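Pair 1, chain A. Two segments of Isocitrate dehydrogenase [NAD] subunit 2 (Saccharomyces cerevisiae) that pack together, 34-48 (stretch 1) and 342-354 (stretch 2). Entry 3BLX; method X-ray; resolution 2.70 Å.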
# COMPACT_ATOMS: atom_id res chain seq x y z
N PRO A 34 25.48 35.72 -29.02
CA PRO A 34 26.33 36.88 -29.27
C PRO A 34 27.18 36.77 -30.54
O PRO A 34 27.04 37.63 -31.39
CB PRO A 34 27.23 36.92 -28.03
CG PRO A 34 26.39 36.35 -26.96
CD PRO A 34 25.55 35.28 -27.61
N GLU A 35 28.01 35.74 -30.67
CA GLU A 35 28.94 35.63 -31.80
C GLU A 35 28.26 35.39 -33.14
O GLU A 35 28.79 35.72 -34.19
CB GLU A 35 30.04 34.58 -31.55
CG GLU A 35 29.60 33.41 -30.69
CD GLU A 35 30.77 32.56 -30.18
OE1 GLU A 35 31.86 32.64 -30.78
OE2 GLU A 35 30.60 31.82 -29.19
N ILE A 36 27.06 34.83 -33.11
CA ILE A 36 26.33 34.61 -34.34
C ILE A 36 25.62 35.89 -34.76
O ILE A 36 25.46 36.16 -35.94
CB ILE A 36 25.34 33.47 -34.17
CG1 ILE A 36 26.08 32.15 -34.27
CG2 ILE A 36 24.27 33.51 -35.22
CD1 ILE A 36 25.15 30.97 -34.22
N SER A 37 25.21 36.69 -33.79
CA SER A 37 24.59 37.97 -34.11
C SER A 37 25.64 38.91 -34.66
O SER A 37 25.37 39.72 -35.54
CB SER A 37 23.95 38.58 -32.87
OG SER A 37 22.96 37.72 -32.32
N LYS A 38 26.85 38.80 -34.12
CA LYS A 38 27.95 39.67 -34.52
C LYS A 38 28.19 39.46 -35.99
O LYS A 38 28.33 40.41 -36.74
CB LYS A 38 29.22 39.34 -33.72
CG LYS A 38 30.35 40.37 -33.82
CD LYS A 38 31.27 40.23 -32.63
CE LYS A 38 32.38 41.24 -32.66
NZ LYS A 38 33.64 40.72 -33.24
N SER A 39 28.21 38.19 -36.39
CA SER A 39 28.42 37.81 -37.78
C SER A 39 27.34 38.33 -38.72
O SER A 39 27.59 38.57 -39.90
CB SER A 39 28.49 36.30 -37.92
OG SER A 39 28.23 35.97 -39.26
N VAL A 40 26.12 38.49 -38.22
CA VAL A 40 25.05 38.96 -39.08
C VAL A 40 25.18 40.45 -39.33
O VAL A 40 24.88 40.92 -40.41
CB VAL A 40 23.66 38.67 -38.49
CG1 VAL A 40 22.58 39.33 -39.35
CG2 VAL A 40 23.45 37.17 -38.39
N LYS A 41 25.65 41.17 -38.33
CA LYS A 41 25.82 42.61 -38.44
C LYS A 41 26.98 42.97 -39.39
O LYS A 41 26.89 43.91 -40.18
CB LYS A 41 26.04 43.22 -37.05
CG LYS A 41 24.85 43.06 -36.10
CD LYS A 41 25.18 43.49 -34.67
CE LYS A 41 23.91 43.58 -33.83
NZ LYS A 41 24.05 44.40 -32.61
N LYS A 42 28.06 42.20 -39.32
CA LYS A 42 29.24 42.40 -40.17
C LYS A 42 28.98 42.11 -41.65
O LYS A 42 29.68 42.62 -42.53
CB LYS A 42 30.41 41.54 -39.68
CG LYS A 42 31.02 41.97 -38.34
CD LYS A 42 32.30 41.18 -38.01
CE LYS A 42 32.91 41.65 -36.69
NZ LYS A 42 34.17 40.92 -36.39
N ILE A 43 27.99 41.27 -41.91
CA ILE A 43 27.61 40.91 -43.28
C ILE A 43 26.50 41.82 -43.77
O ILE A 43 26.27 41.96 -44.96
CB ILE A 43 27.16 39.45 -43.35
CG1 ILE A 43 28.29 38.53 -42.91
CG2 ILE A 43 26.74 39.07 -44.74
CD1 ILE A 43 28.04 37.06 -43.22
N PHE A 44 25.81 42.47 -42.84
CA PHE A 44 24.74 43.40 -43.20
C PHE A 44 25.34 44.78 -43.44
O PHE A 44 24.86 45.54 -44.28
CB PHE A 44 23.65 43.44 -42.12
CG PHE A 44 22.43 42.59 -42.44
CD1 PHE A 44 22.56 41.30 -42.91
CD2 PHE A 44 21.15 43.09 -42.24
CE1 PHE A 44 21.45 40.53 -43.20
CE2 PHE A 44 20.04 42.32 -42.53
CZ PHE A 44 20.19 41.04 -43.02
N SER A 45 26.41 45.08 -42.71
CA SER A 45 27.15 46.33 -42.92
C SER A 45 27.99 46.22 -44.20
O SER A 45 27.97 47.12 -45.04
CB SER A 45 28.05 46.64 -41.71
OG SER A 45 28.54 47.97 -41.76
N ALA A 46 28.69 45.10 -44.34
CA ALA A 46 29.56 44.85 -45.50
C ALA A 46 28.83 44.75 -46.85
O ALA A 46 29.45 44.88 -47.90
CB ALA A 46 30.40 43.60 -45.28
N ALA A 47 27.52 44.51 -46.83
CA ALA A 47 26.75 44.46 -48.07
C ALA A 47 25.92 45.73 -48.20
O ALA A 47 25.10 45.86 -49.10
CB ALA A 47 25.85 43.25 -48.09
N ASN A 48 26.16 46.65 -47.27
CA ASN A 48 25.44 47.91 -47.19
C ASN A 48 23.95 47.74 -47.36
O ASN A 48 23.41 47.96 -48.44
CB ASN A 48 26.00 48.93 -48.19
CG ASN A 48 27.27 49.62 -47.68
OD1 ASN A 48 27.33 50.09 -46.54
ND2 ASN A 48 28.29 49.67 -48.54
N THR A 342 36.22 28.72 -38.83
CA THR A 342 35.84 29.26 -37.55
C THR A 342 34.75 30.28 -37.81
O THR A 342 34.60 30.72 -38.95
CB THR A 342 37.03 29.96 -36.89
OG1 THR A 342 36.83 30.01 -35.48
CG2 THR A 342 37.19 31.37 -37.44
N THR A 343 33.99 30.66 -36.79
CA THR A 343 32.87 31.56 -37.03
C THR A 343 33.34 32.92 -37.58
O THR A 343 32.63 33.57 -38.32
CB THR A 343 31.88 31.66 -35.81
OG1 THR A 343 30.94 32.72 -36.00
CG2 THR A 343 32.62 31.86 -34.54
N SER A 344 34.57 33.30 -37.24
CA SER A 344 35.17 34.52 -37.79
C SER A 344 35.63 34.33 -39.23
O SER A 344 35.34 35.15 -40.10
CB SER A 344 36.37 34.96 -36.96
OG SER A 344 35.99 35.25 -35.64
N SER A 345 36.36 33.25 -39.48
CA SER A 345 36.87 32.99 -40.82
C SER A 345 35.73 32.77 -41.81
O SER A 345 35.85 33.08 -42.98
CB SER A 345 37.80 31.79 -40.80
OG SER A 345 37.09 30.59 -40.92
N PHE A 346 34.62 32.23 -41.32
CA PHE A 346 33.44 32.01 -42.14
C PHE A 346 32.80 33.34 -42.52
O PHE A 346 32.45 33.55 -43.68
CB PHE A 346 32.43 31.13 -41.38
CG PHE A 346 31.24 30.68 -42.20
CD1 PHE A 346 31.21 29.41 -42.75
CD2 PHE A 346 30.15 31.51 -42.39
CE1 PHE A 346 30.12 28.99 -43.49
CE2 PHE A 346 29.05 31.10 -43.13
CZ PHE A 346 29.04 29.83 -43.68
N THR A 347 32.66 34.25 -41.56
CA THR A 347 31.93 35.50 -41.81
C THR A 347 32.53 36.31 -42.96
O THR A 347 31.80 36.83 -43.80
CB THR A 347 31.80 36.38 -40.55
OG1 THR A 347 33.09 36.86 -40.14
CG2 THR A 347 31.20 35.60 -39.43
N GLU A 348 33.86 36.41 -43.01
CA GLU A 348 34.50 37.20 -44.05
C GLU A 348 34.67 36.38 -45.32
O GLU A 348 34.69 36.93 -46.41
CB GLU A 348 35.83 37.79 -43.57
CG GLU A 348 36.72 36.79 -42.84
CD GLU A 348 37.66 37.46 -41.85
OE1 GLU A 348 38.50 36.75 -41.24
OE2 GLU A 348 37.55 38.69 -41.68
N ALA A 349 34.76 35.06 -45.18
CA ALA A 349 34.76 34.17 -46.34
C ALA A 349 33.49 34.39 -47.14
O ALA A 349 33.47 34.23 -48.35
CB ALA A 349 34.87 32.72 -45.91
N VAL A 350 32.43 34.76 -46.43
CA VAL A 350 31.15 35.09 -47.04
C VAL A 350 31.18 36.50 -47.58
O VAL A 350 30.65 36.76 -48.66
CB VAL A 350 29.98 34.93 -46.02
CG1 VAL A 350 28.76 35.79 -46.40
CG2 VAL A 350 29.59 33.47 -45.86
N ILE A 351 31.80 37.41 -46.84
CA ILE A 351 31.91 38.80 -47.30
C ILE A 351 32.74 38.86 -48.59
O ILE A 351 32.59 39.79 -49.39
CB ILE A 351 32.53 39.73 -46.22
CG1 ILE A 351 31.83 39.57 -44.87
CG2 ILE A 351 32.46 41.19 -46.66
CD1 ILE A 351 32.43 40.40 -43.75
N LYS A 352 33.61 37.86 -48.77
CA LYS A 352 34.43 37.72 -49.98
C LYS A 352 33.55 37.68 -51.23
O LYS A 352 33.63 38.57 -52.08
CB LYS A 352 35.29 36.44 -49.94
CG LYS A 352 36.48 36.48 -48.98
CD LYS A 352 37.37 37.69 -49.24
CE LYS A 352 38.50 37.78 -48.21
NZ LYS A 352 39.33 39.01 -48.41
N ARG A 353 32.71 36.66 -51.32
CA ARG A 353 31.81 36.51 -52.46
C ARG A 353 30.49 37.26 -52.26
O ARG A 353 29.52 37.03 -52.97
CB ARG A 353 31.55 35.03 -52.77
CG ARG A 353 31.45 34.15 -51.57
CD ARG A 353 32.81 33.63 -51.10
NE ARG A 353 33.10 32.28 -51.60
CZ ARG A 353 34.11 31.52 -51.18
NH1 ARG A 353 34.95 31.95 -50.25
NH2 ARG A 353 34.28 30.30 -51.70
N LEU A 354 30.49 38.20 -51.32
CA LEU A 354 29.29 38.94 -50.96
C LEU A 354 28.68 39.70 -52.14
O LEU A 354 27.47 39.92 -52.22
CB LEU A 354 29.60 39.90 -49.81
CG LEU A 354 28.50 40.89 -49.47
CD1 LEU A 354 27.26 40.13 -49.07
CD2 LEU A 354 28.96 41.83 -48.37
OXT LEU A 354 29.39 40.14 -53.05

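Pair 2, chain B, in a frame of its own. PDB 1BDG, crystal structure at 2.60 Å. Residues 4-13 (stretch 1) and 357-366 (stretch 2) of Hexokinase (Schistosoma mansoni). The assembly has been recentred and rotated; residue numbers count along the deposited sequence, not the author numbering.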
# COMPACT_ATOMS: atom_id res chain seq x y z
N SER B 4 16.12 36.16 -12.28
CA SER B 4 17.32 35.53 -11.77
C SER B 4 16.93 34.10 -11.49
O SER B 4 15.75 33.80 -11.34
CB SER B 4 17.77 36.20 -10.48
N ASP B 5 17.90 33.20 -11.50
CA ASP B 5 17.62 31.81 -11.19
C ASP B 5 17.09 31.82 -9.77
O ASP B 5 16.05 31.25 -9.50
CB ASP B 5 18.88 30.97 -11.32
CG ASP B 5 19.21 30.64 -12.75
OD1 ASP B 5 18.39 31.00 -13.64
OD2 ASP B 5 20.26 29.99 -13.00
N GLN B 6 17.75 32.56 -8.89
CA GLN B 6 17.33 32.67 -7.50
C GLN B 6 15.86 33.10 -7.47
O GLN B 6 15.04 32.47 -6.78
CB GLN B 6 18.20 33.70 -6.77
CG GLN B 6 18.03 33.72 -5.27
CD GLN B 6 18.52 32.45 -4.61
OE1 GLN B 6 19.72 32.14 -4.65
NE2 GLN B 6 17.59 31.70 -4.02
N GLN B 7 15.50 34.10 -8.26
CA GLN B 7 14.11 34.57 -8.31
C GLN B 7 13.16 33.44 -8.72
O GLN B 7 12.12 33.26 -8.10
CB GLN B 7 13.95 35.76 -9.28
CG GLN B 7 14.32 37.13 -8.71
CD GLN B 7 14.06 38.26 -9.72
OE1 GLN B 7 14.99 38.87 -10.24
NE2 GLN B 7 12.79 38.51 -10.01
N LEU B 8 13.53 32.68 -9.75
CA LEU B 8 12.70 31.57 -10.23
C LEU B 8 12.49 30.55 -9.13
O LEU B 8 11.38 30.05 -8.95
CB LEU B 8 13.32 30.88 -11.43
CG LEU B 8 13.23 31.57 -12.78
CD1 LEU B 8 13.64 30.59 -13.86
CD2 LEU B 8 11.81 32.02 -13.03
N PHE B 9 13.56 30.24 -8.39
CA PHE B 9 13.48 29.27 -7.32
C PHE B 9 12.52 29.74 -6.23
O PHE B 9 11.70 28.95 -5.74
CB PHE B 9 14.84 29.00 -6.73
CG PHE B 9 14.83 27.89 -5.73
CD1 PHE B 9 14.82 26.56 -6.14
CD2 PHE B 9 14.79 28.17 -4.36
CE1 PHE B 9 14.76 25.53 -5.21
CE2 PHE B 9 14.73 27.14 -3.42
CZ PHE B 9 14.72 25.82 -3.84
N GLU B 10 12.58 31.02 -5.87
CA GLU B 10 11.67 31.53 -4.85
C GLU B 10 10.19 31.43 -5.24
O GLU B 10 9.32 31.44 -4.37
CB GLU B 10 12.04 32.95 -4.44
CG GLU B 10 12.91 33.00 -3.16
CD GLU B 10 14.26 33.68 -3.37
OE1 GLU B 10 15.05 33.15 -4.18
OE2 GLU B 10 14.53 34.72 -2.72
N LYS B 11 9.91 31.32 -6.54
CA LYS B 11 8.54 31.16 -7.01
C LYS B 11 8.13 29.72 -6.69
O LYS B 11 7.04 29.46 -6.14
CB LYS B 11 8.46 31.36 -8.52
CG LYS B 11 8.71 32.76 -8.94
CD LYS B 11 8.77 32.91 -10.44
CE LYS B 11 8.72 34.40 -10.80
NZ LYS B 11 9.07 34.68 -12.22
N VAL B 12 9.02 28.77 -7.02
CA VAL B 12 8.76 27.36 -6.76
C VAL B 12 8.49 27.17 -5.26
O VAL B 12 7.63 26.37 -4.88
CB VAL B 12 9.94 26.47 -7.23
CG1 VAL B 12 9.69 25.01 -6.89
CG2 VAL B 12 10.13 26.63 -8.71
N VAL B 13 9.19 27.91 -4.42
CA VAL B 13 8.95 27.76 -2.99
C VAL B 13 7.52 28.17 -2.62
O VAL B 13 6.80 27.42 -1.96
CB VAL B 13 9.96 28.56 -2.18
CG1 VAL B 13 9.52 28.63 -0.71
CG2 VAL B 13 11.34 27.92 -2.32
N PRO B 357 20.73 24.20 -14.68
CA PRO B 357 20.90 24.07 -13.24
C PRO B 357 19.63 24.46 -12.47
O PRO B 357 19.23 23.76 -11.53
CB PRO B 357 22.07 25.01 -12.96
CG PRO B 357 22.96 24.73 -14.13
CD PRO B 357 21.98 24.70 -15.30
N ILE B 358 18.98 25.55 -12.86
CA ILE B 358 17.75 25.93 -12.16
C ILE B 358 16.72 24.82 -12.25
O ILE B 358 16.04 24.52 -11.28
CB ILE B 358 17.07 27.17 -12.72
CG1 ILE B 358 17.84 27.72 -13.91
CG2 ILE B 358 16.82 28.17 -11.61
CD1 ILE B 358 16.93 28.46 -14.89
N ASP B 359 16.61 24.20 -13.43
CA ASP B 359 15.62 23.15 -13.63
C ASP B 359 15.87 21.99 -12.70
O ASP B 359 14.94 21.45 -12.08
CB ASP B 359 15.63 22.68 -15.09
CG ASP B 359 15.35 23.79 -16.07
OD1 ASP B 359 14.44 24.61 -15.84
OD2 ASP B 359 16.05 23.83 -17.09
N ASN B 360 17.14 21.61 -12.59
CA ASN B 360 17.55 20.51 -11.73
C ASN B 360 17.24 20.87 -10.29
O ASN B 360 16.60 20.09 -9.57
CB ASN B 360 19.05 20.25 -11.89
CG ASN B 360 19.40 19.62 -13.22
OD1 ASN B 360 20.55 19.65 -13.65
ND2 ASN B 360 18.42 19.01 -13.87
N ARG B 361 17.66 22.06 -9.87
CA ARG B 361 17.41 22.54 -8.51
C ARG B 361 15.90 22.58 -8.20
O ARG B 361 15.45 22.03 -7.20
CB ARG B 361 18.04 23.91 -8.30
CG ARG B 361 17.70 24.49 -6.95
CD ARG B 361 18.72 25.47 -6.45
NE ARG B 361 18.12 26.74 -6.06
CZ ARG B 361 18.78 27.72 -5.45
NH1 ARG B 361 20.07 27.55 -5.15
NH2 ARG B 361 18.18 28.87 -5.18
N ILE B 362 15.14 23.23 -9.08
CA ILE B 362 13.68 23.33 -8.96
C ILE B 362 13.06 21.93 -8.87
O ILE B 362 12.22 21.69 -8.01
CB ILE B 362 13.06 24.10 -10.18
CG1 ILE B 362 13.26 25.60 -10.02
CG2 ILE B 362 11.60 23.72 -10.38
CD1 ILE B 362 12.82 26.40 -11.20
N VAL B 363 13.50 21.00 -9.72
CA VAL B 363 12.95 19.64 -9.72
C VAL B 363 13.28 18.80 -8.48
O VAL B 363 12.44 18.01 -8.04
CB VAL B 363 13.31 18.89 -11.03
CG1 VAL B 363 12.89 17.43 -10.96
CG2 VAL B 363 12.58 19.52 -12.20
N ARG B 364 14.47 18.95 -7.91
CA ARG B 364 14.82 18.17 -6.70
C ARG B 364 14.01 18.69 -5.50
O ARG B 364 13.71 17.95 -4.57
CB ARG B 364 16.33 18.26 -6.40
CG ARG B 364 16.84 17.24 -5.39
CD ARG B 364 17.62 17.91 -4.27
NE ARG B 364 18.28 16.98 -3.34
CZ ARG B 364 17.64 16.13 -2.53
NH1 ARG B 364 16.30 16.07 -2.52
NH2 ARG B 364 18.34 15.36 -1.69
N TYR B 365 13.66 19.96 -5.54
CA TYR B 365 12.87 20.55 -4.47
C TYR B 365 11.44 20.01 -4.58
O TYR B 365 10.81 19.67 -3.59
CB TYR B 365 12.90 22.07 -4.59
CG TYR B 365 12.20 22.80 -3.47
CD1 TYR B 365 12.78 22.89 -2.21
CD2 TYR B 365 10.97 23.42 -3.68
CE1 TYR B 365 12.15 23.60 -1.19
CE2 TYR B 365 10.33 24.12 -2.68
CZ TYR B 365 10.92 24.21 -1.43
OH TYR B 365 10.30 24.93 -0.45
N ALA B 366 10.94 19.92 -5.81
CA ALA B 366 9.60 19.39 -6.02
C ALA B 366 9.52 17.96 -5.46
O ALA B 366 8.58 17.64 -4.75
CB ALA B 366 9.24 19.45 -7.51
O HOH W 1 7.53 25.64 0.33

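Pair 1 and pair 2 share one scaffold: two helices, far apart in sequence, that run in nearly the same direction, with 19° between their N-to-C axes and a crossing angle of -19° in both. The axes approach to 9.8 Å in pair 1 and 10.1 Å in pair 2, and N, CA and C of 14 central residues superpose with an RMSD of 0.5 Å. The register is the same as well. Ser39(A) CA lies 5.8 Å from Thr347(A) CA, and at the matching positions Asp5(B) CA lies 6.0 Å from Ile358(B) CA. Four residues on, Ile43(A) CA is 6.3 Å from Ile351(A) CA, and Phe9(B) CA is 6.2 Å from Ile362(B) CA. Neither pair has a direct hydrogen bond across the interface, so the fit rests largely on side-chain shape.

At the first level the chemistry is mixed in both. Ser39(A) OG comes within 3.0 Å of Thr347(A) CG2, while Asp5(B) OD1 sits 3.2 Å from Ile358(B) CD1. In each case a polar side chain that points toward the partner helix meets a methyl group. Thr347(A) directs its own hydroxyl back along its helix, where OG1 donates to Ser344(A) O at 2.8 Å; Ile358(B) has no such group and instead also reaches Leu8(B), CD1 to CD1 at 4.1 Å.

The centre shows the clearest divergence. Ile43(A) matches Phe9(B), and Val350(A) matches Arg361(B). In pair 1 two aliphatic side chains meet, Ile43(A) CD1 to Val350(A) CG1 at 3.5 Å. In pair 2 the guanidinium sits over one face of the Phe9(B) ring and meets it with its own edge, with Arg361(B) CZ 4.2 Å from the Phe9(B) ring centroid and 17° off the normal, a cation-pi contact that lets a charged, exposed residue cover an aromatic one. The arginine is not paired with Gln6(B): Gln6(B) NE2 and Arg361(B) NH2 are 3.1 Å apart, but both are donors, and the amide instead gives a hydrogen bond from NE2 to Glu10(B) OE1 at 2.9 Å.

One position barely changes. Ile351(A) and Ile362(B) coincide, their side-chain centres 0.3 Å apart, and each packs against a small aliphatic residue: Ile351(A) CG2 lies 3.5 Å from Ala46(A) CB, and Ile362(B) CG1 lies 3.5 Å from Val12(B) CG2.

Toward the C-terminal end, Leu354(A) matches Tyr365(B). The leucine, which ends its chain, settles against two alanines, its CD2 3.8 Å from Ala46(A) CB and 3.4 Å from Ala47(A) CB. The tyrosine packs against valines at those positions, CD2 lying 3.8 Å from Val12(B) CG1 and CZ 3.8 Å from Val13(B) CG2. The face of the Tyr365(B) ring also receives the edge of the Phe9(B) ring, the two ring centroids 5.2 Å apart and the planes at 64°. The tyrosine hydroxyl shares a water with Val13(B) O. The larger side chains bury 614 Å², against 482 Å² in pair 1. The rule is that a fixed backbone spacing accepts either compact aliphatic packing or a cluster of two aromatic rings and an arginine, joined by edge-to-face and cation-pi contacts.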